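Local coordinates for protein tRNA (guanine(6)-N2)-methyltransferase (Thermus thermophilus, PDB 3TMA) that transfers a methyl group from S-adenosyl-L-methionine to N2 of the guanosine at position 6 of tRNA(Phe), at residues A[293-304]-A[322-331]. Residues are numbered along the deposited sequence; the frame is centred on the assembly and turned at random.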
loop_
_atom_site.group_PDB
_atom_site.type_symbol
_atom_site.label_atom_id
_atom_site.label_comp_id
_atom_site.label_asym_id
_atom_site.label_seq_id
_atom_site.Cartn_x
_atom_site.Cartn_y
_atom_site.Cartn_z
ATOM N N PHE A 293 22.304 -16.644 1.068
ATOM C CA PHE A 293 23.398 -15.779 0.651
ATOM C C PHE A 293 23.801 -16.071 -0.788
ATOM O O PHE A 293 24.122 -15.147 -1.545
ATOM C CB PHE A 293 24.623 -15.932 1.570
ATOM C CG PHE A 293 25.827 -15.129 1.106
ATOM C CD1 PHE A 293 25.842 -13.736 1.232
ATOM C CD2 PHE A 293 26.917 -15.750 0.530
ATOM C CE1 PHE A 293 26.936 -12.986 0.814
ATOM C CE2 PHE A 293 28.027 -15.007 0.113
ATOM C CZ PHE A 293 28.025 -13.624 0.236
ATOM N N HIS A 294 23.799 -17.361 -1.135
ATOM C CA HIS A 294 24.160 -17.786 -2.484
ATOM C C HIS A 294 23.104 -17.388 -3.506
ATOM O O HIS A 294 23.440 -17.088 -4.653
ATOM C CB HIS A 294 24.438 -19.295 -2.564
ATOM C CG HIS A 294 24.880 -19.755 -3.924
ATOM N ND1 HIS A 294 26.183 -19.641 -4.364
ATOM C CD2 HIS A 294 24.184 -20.303 -4.951
ATOM C CE1 HIS A 294 26.278 -20.135 -5.586
ATOM N NE2 HIS A 294 25.076 -20.530 -5.972
ATOM N N LEU A 295 21.840 -17.371 -3.115
ATOM C CA LEU A 295 20.806 -16.873 -4.040
ATOM C C LEU A 295 20.984 -15.383 -4.268
ATOM O O LEU A 295 20.911 -14.924 -5.416
ATOM C CB LEU A 295 19.390 -17.183 -3.543
ATOM C CG LEU A 295 18.164 -16.469 -4.175
ATOM C CD1 LEU A 295 18.001 -16.768 -5.650
ATOM C CD2 LEU A 295 16.947 -16.935 -3.425
ATOM N N TYR A 296 21.231 -14.625 -3.187
ATOM C CA TYR A 296 21.440 -13.174 -3.331
ATOM C C TYR A 296 22.660 -12.914 -4.219
ATOM O O TYR A 296 22.655 -12.015 -5.059
ATOM C CB TYR A 296 21.721 -12.522 -1.981
ATOM C CG TYR A 296 20.503 -12.214 -1.131
ATOM C CD1 TYR A 296 19.218 -12.446 -1.597
ATOM C CD2 TYR A 296 20.658 -11.729 0.173
ATOM C CE1 TYR A 296 18.099 -12.107 -0.819
ATOM C CE2 TYR A 296 19.554 -11.416 0.969
ATOM C CZ TYR A 296 18.273 -11.606 0.457
ATOM O OH TYR A 296 17.178 -11.316 1.254
ATOM N N TRP A 297 23.732 -13.637 -3.940
ATOM C CA TRP A 297 24.987 -13.476 -4.679
ATOM C C TRP A 297 24.796 -13.622 -6.210
ATOM O O TRP A 297 25.180 -12.736 -7.010
ATOM C CB TRP A 297 25.957 -14.564 -4.191
ATOM C CG TRP A 297 27.240 -14.517 -4.900
ATOM C CD1 TRP A 297 27.561 -15.109 -6.104
ATOM C CD2 TRP A 297 28.382 -13.796 -4.491
ATOM N NE1 TRP A 297 28.832 -14.780 -6.459
ATOM C CE2 TRP A 297 29.371 -13.997 -5.471
ATOM C CE3 TRP A 297 28.682 -13.025 -3.366
ATOM C CZ2 TRP A 297 30.635 -13.450 -5.362
ATOM C CZ3 TRP A 297 29.941 -12.490 -3.256
ATOM C CH2 TRP A 297 30.895 -12.691 -4.253
ATOM N N ASP A 298 24.191 -14.742 -6.609
ATOM C CA ASP A 298 23.936 -15.027 -8.017
ATOM C C ASP A 298 22.878 -14.093 -8.626
ATOM O O ASP A 298 23.008 -13.663 -9.776
ATOM C CB ASP A 298 23.445 -16.465 -8.189
ATOM C CG ASP A 298 24.515 -17.516 -7.867
ATOM O OD1 ASP A 298 25.724 -17.182 -7.742
ATOM O OD2 ASP A 298 24.117 -18.704 -7.748
ATOM N N PHE A 299 21.812 -13.824 -7.880
ATOM C CA PHE A 299 20.793 -12.946 -8.390
ATOM C C PHE A 299 21.354 -11.539 -8.631
ATOM O O PHE A 299 21.076 -10.930 -9.656
ATOM C CB PHE A 299 19.568 -12.866 -7.456
ATOM C CG PHE A 299 18.725 -11.628 -7.693
ATOM C CD1 PHE A 299 17.977 -11.506 -8.848
ATOM C CD2 PHE A 299 18.699 -10.605 -6.762
ATOM C CE1 PHE A 299 17.233 -10.370 -9.106
ATOM C CE2 PHE A 299 17.964 -9.456 -6.987
ATOM C CZ PHE A 299 17.256 -9.314 -8.182
ATOM N N LEU A 300 22.099 -10.987 -7.675
ATOM C CA LEU A 300 22.534 -9.587 -7.857
ATOM C C LEU A 300 23.519 -9.474 -9.013
ATOM O O LEU A 300 23.588 -8.450 -9.672
ATOM C CB LEU A 300 23.164 -9.018 -6.595
ATOM C CG LEU A 300 22.145 -8.816 -5.470
ATOM C CD1 LEU A 300 22.864 -8.669 -4.122
ATOM C CD2 LEU A 300 21.199 -7.626 -5.785
ATOM N N ARG A 301 24.344 -10.496 -9.208
ATOM C CA ARG A 301 25.268 -10.458 -10.335
ATOM C C ARG A 301 24.569 -10.579 -11.687
ATOM O O ARG A 301 24.950 -9.907 -12.652
ATOM C CB ARG A 301 26.434 -11.449 -10.152
ATOM C CG ARG A 301 27.493 -10.846 -9.194
ATOM C CD ARG A 301 28.301 -11.908 -8.440
ATOM N NE ARG A 301 29.101 -11.220 -7.430
ATOM C CZ ARG A 301 28.606 -10.742 -6.288
ATOM N NH1 ARG A 301 27.299 -10.899 -5.988
ATOM N NH2 ARG A 301 29.401 -10.062 -5.482
ATOM N N GLY A 302 23.555 -11.433 -11.756
ATOM C CA GLY A 302 22.726 -11.513 -12.961
ATOM C C GLY A 302 22.024 -10.178 -13.205
ATOM O O GLY A 302 21.888 -9.728 -14.368
ATOM N N ALA A 303 21.553 -9.539 -12.128
ATOM C CA ALA A 303 20.810 -8.280 -12.299
ATOM C C ALA A 303 21.738 -7.224 -12.879
ATOM O O ALA A 303 21.366 -6.514 -13.809
ATOM C CB ALA A 303 20.233 -7.775 -10.960
ATOM N N LEU A 304 22.956 -7.145 -12.356
ATOM C CA LEU A 304 23.941 -6.170 -12.836
ATOM C C LEU A 304 24.246 -6.380 -14.314
ATOM O O LEU A 304 24.455 -5.413 -15.068
ATOM C CB LEU A 304 25.256 -6.302 -12.028
ATOM C CG LEU A 304 26.328 -5.259 -12.335
ATOM C CD1 LEU A 304 25.925 -3.926 -11.755
ATOM C CD2 LEU A 304 27.680 -5.692 -11.745
ATOM N N LEU A 322 22.915 -9.068 5.082
ATOM C CA LEU A 322 23.311 -10.124 4.169
ATOM C C LEU A 322 23.258 -9.642 2.712
ATOM O O LEU A 322 24.100 -10.004 1.884
ATOM C CB LEU A 322 22.357 -11.304 4.325
ATOM C CG LEU A 322 22.802 -12.602 3.675
ATOM C CD1 LEU A 322 24.091 -13.099 4.394
ATOM C CD2 LEU A 322 21.668 -13.598 3.838
ATOM N N LEU A 323 22.197 -8.923 2.376
ATOM C CA LEU A 323 22.069 -8.334 1.037
ATOM C C LEU A 323 23.274 -7.467 0.719
ATOM O O LEU A 323 23.836 -7.537 -0.373
ATOM C CB LEU A 323 20.797 -7.477 0.949
ATOM C CG LEU A 323 20.351 -6.949 -0.428
ATOM C CD1 LEU A 323 21.307 -5.945 -1.034
ATOM C CD2 LEU A 323 20.156 -8.131 -1.349
ATOM N N LYS A 324 23.643 -6.611 1.657
ATOM C CA LYS A 324 24.757 -5.699 1.431
ATOM C C LYS A 324 26.091 -6.411 1.330
ATOM O O LYS A 324 26.913 -6.071 0.485
ATOM C CB LYS A 324 24.767 -4.564 2.453
ATOM C CG LYS A 324 23.478 -3.742 2.365
ATOM C CD LYS A 324 23.709 -2.284 2.719
ATOM C CE LYS A 324 23.063 -1.937 4.020
ATOM N NZ LYS A 324 23.679 -2.747 5.078
ATOM N N ARG A 325 26.285 -7.436 2.148
ATOM C CA ARG A 325 27.399 -8.314 1.979
ATOM C C ARG A 325 27.512 -8.927 0.565
ATOM O O ARG A 325 28.624 -9.083 0.052
ATOM C CB ARG A 325 27.315 -9.422 3.041
ATOM C CG ARG A 325 28.321 -10.567 2.895
ATOM C CD ARG A 325 29.637 -10.316 3.648
ATOM N NE ARG A 325 29.380 -10.126 5.071
ATOM C CZ ARG A 325 29.954 -10.824 6.047
ATOM N NH1 ARG A 325 29.603 -10.586 7.301
ATOM N NH2 ARG A 325 30.886 -11.738 5.779
ATOM N N ALA A 326 26.375 -9.277 -0.056
ATOM C CA ALA A 326 26.352 -9.900 -1.374
ATOM C C ALA A 326 26.419 -8.941 -2.567
ATOM O O ALA A 326 26.436 -9.392 -3.712
ATOM C CB ALA A 326 25.100 -10.801 -1.493
ATOM N N LEU A 327 26.306 -7.633 -2.322
ATOM C CA LEU A 327 26.267 -6.644 -3.410
ATOM C C LEU A 327 27.548 -6.655 -4.217
ATOM O O LEU A 327 28.630 -6.525 -3.629
ATOM C CB LEU A 327 26.110 -5.240 -2.850
ATOM C CG LEU A 327 24.729 -4.702 -2.520
ATOM C CD1 LEU A 327 24.817 -3.283 -1.932
ATOM C CD2 LEU A 327 23.869 -4.687 -3.802
ATOM N N PRO A 328 27.453 -6.757 -5.565
ATOM C CA PRO A 328 28.703 -6.557 -6.277
ATOM C C PRO A 328 29.077 -5.077 -6.332
ATOM O O PRO A 328 28.196 -4.205 -6.218
ATOM C CB PRO A 328 28.422 -7.130 -7.680
ATOM C CG PRO A 328 26.917 -7.045 -7.840
ATOM C CD PRO A 328 26.373 -7.279 -6.439
ATOM N N PRO A 329 30.374 -4.781 -6.508
ATOM C CA PRO A 329 30.829 -3.382 -6.446
ATOM C C PRO A 329 30.424 -2.515 -7.673
ATOM O O PRO A 329 30.525 -1.280 -7.621
ATOM C CB PRO A 329 32.362 -3.513 -6.316
ATOM C CG PRO A 329 32.685 -4.902 -6.809
ATOM C CD PRO A 329 31.496 -5.739 -6.402
ATOM N N GLY A 330 29.950 -3.135 -8.748
ATOM C CA GLY A 330 29.385 -2.363 -9.860
ATOM C C GLY A 330 28.068 -1.614 -9.553
ATOM O O GLY A 330 27.615 -0.825 -10.374
ATOM N N PHE A 331 27.424 -1.927 -8.429
ATOM C CA PHE A 331 26.222 -1.212 -7.970
ATOM C C PHE A 331 26.564 -0.094 -6.986
ATOM O O PHE A 331 27.431 -0.266 -6.123
ATOM C CB PHE A 331 25.256 -2.208 -7.271
ATOM C CG PHE A 331 24.358 -2.966 -8.220
ATOM C CD1 PHE A 331 23.526 -2.280 -9.107
ATOM C CD2 PHE A 331 24.274 -4.353 -8.162
ATOM C CE1 PHE A 331 22.630 -2.979 -9.935
ATOM C CE2 PHE A 331 23.409 -5.054 -8.986
ATOM C CZ PHE A 331 22.587 -4.370 -9.889
HETATM O O HOH W 1 29.709 -8.949 -2.611
#
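Phe293 opens the contact by crossing to helix 320-326: CD1 meets Leu322 CD1 at 3.7 Å, while CE1 rests against Arg325 CG and the Ala326 methyl. One turn on, Tyr296 offers one ring face to Leu323, whose CD2 lies over the centre, 4.0 Å from the centroid, in a CH-pi contact; the phenol OH is hydrogen-bonded to Thr317 on strand 312-317. With Trp297 and Leu300 these two aromatics frame a hole that receives Ala326 as a knob, and here the CA atoms of Trp297 and Ala326 are 5.1 Å apart. Leu300 turns its CG beside its own backbone N (chi1 -69°), which carries CD1 to Leu323 CD2 and the Ala326 carbonyl, while its CB packs on Pro328 CD at 3.7 Å. Arg301 supplies the polar link. NH1 donates to Ala326 O (2.9 Å, N-H...O 164°) and, within its own helix, to Trp297 O, both in the guanidinium plane; NH2 donates to a water, which in turn donates to Arg325 O and Leu327 O. Trp297 on one face and Pro328 CB on the other sandwich the group, so its rotation is probably well fixed. Leu304 finishes the row, CD1 standing 3.7 Å from the Phe331 ring centroid, almost exactly on the ring normal, and reaching Gly330 O as well. The two helices, inclined at 49°, flank strand 312-317 in sequence, and the turn at Pro328-Phe331 leads into outermost strand 331-338, paired with antiparallel strand 347-353 in the 3-2-1-4-5-7-6 sheet order of Rossmann-fold methyltransferases.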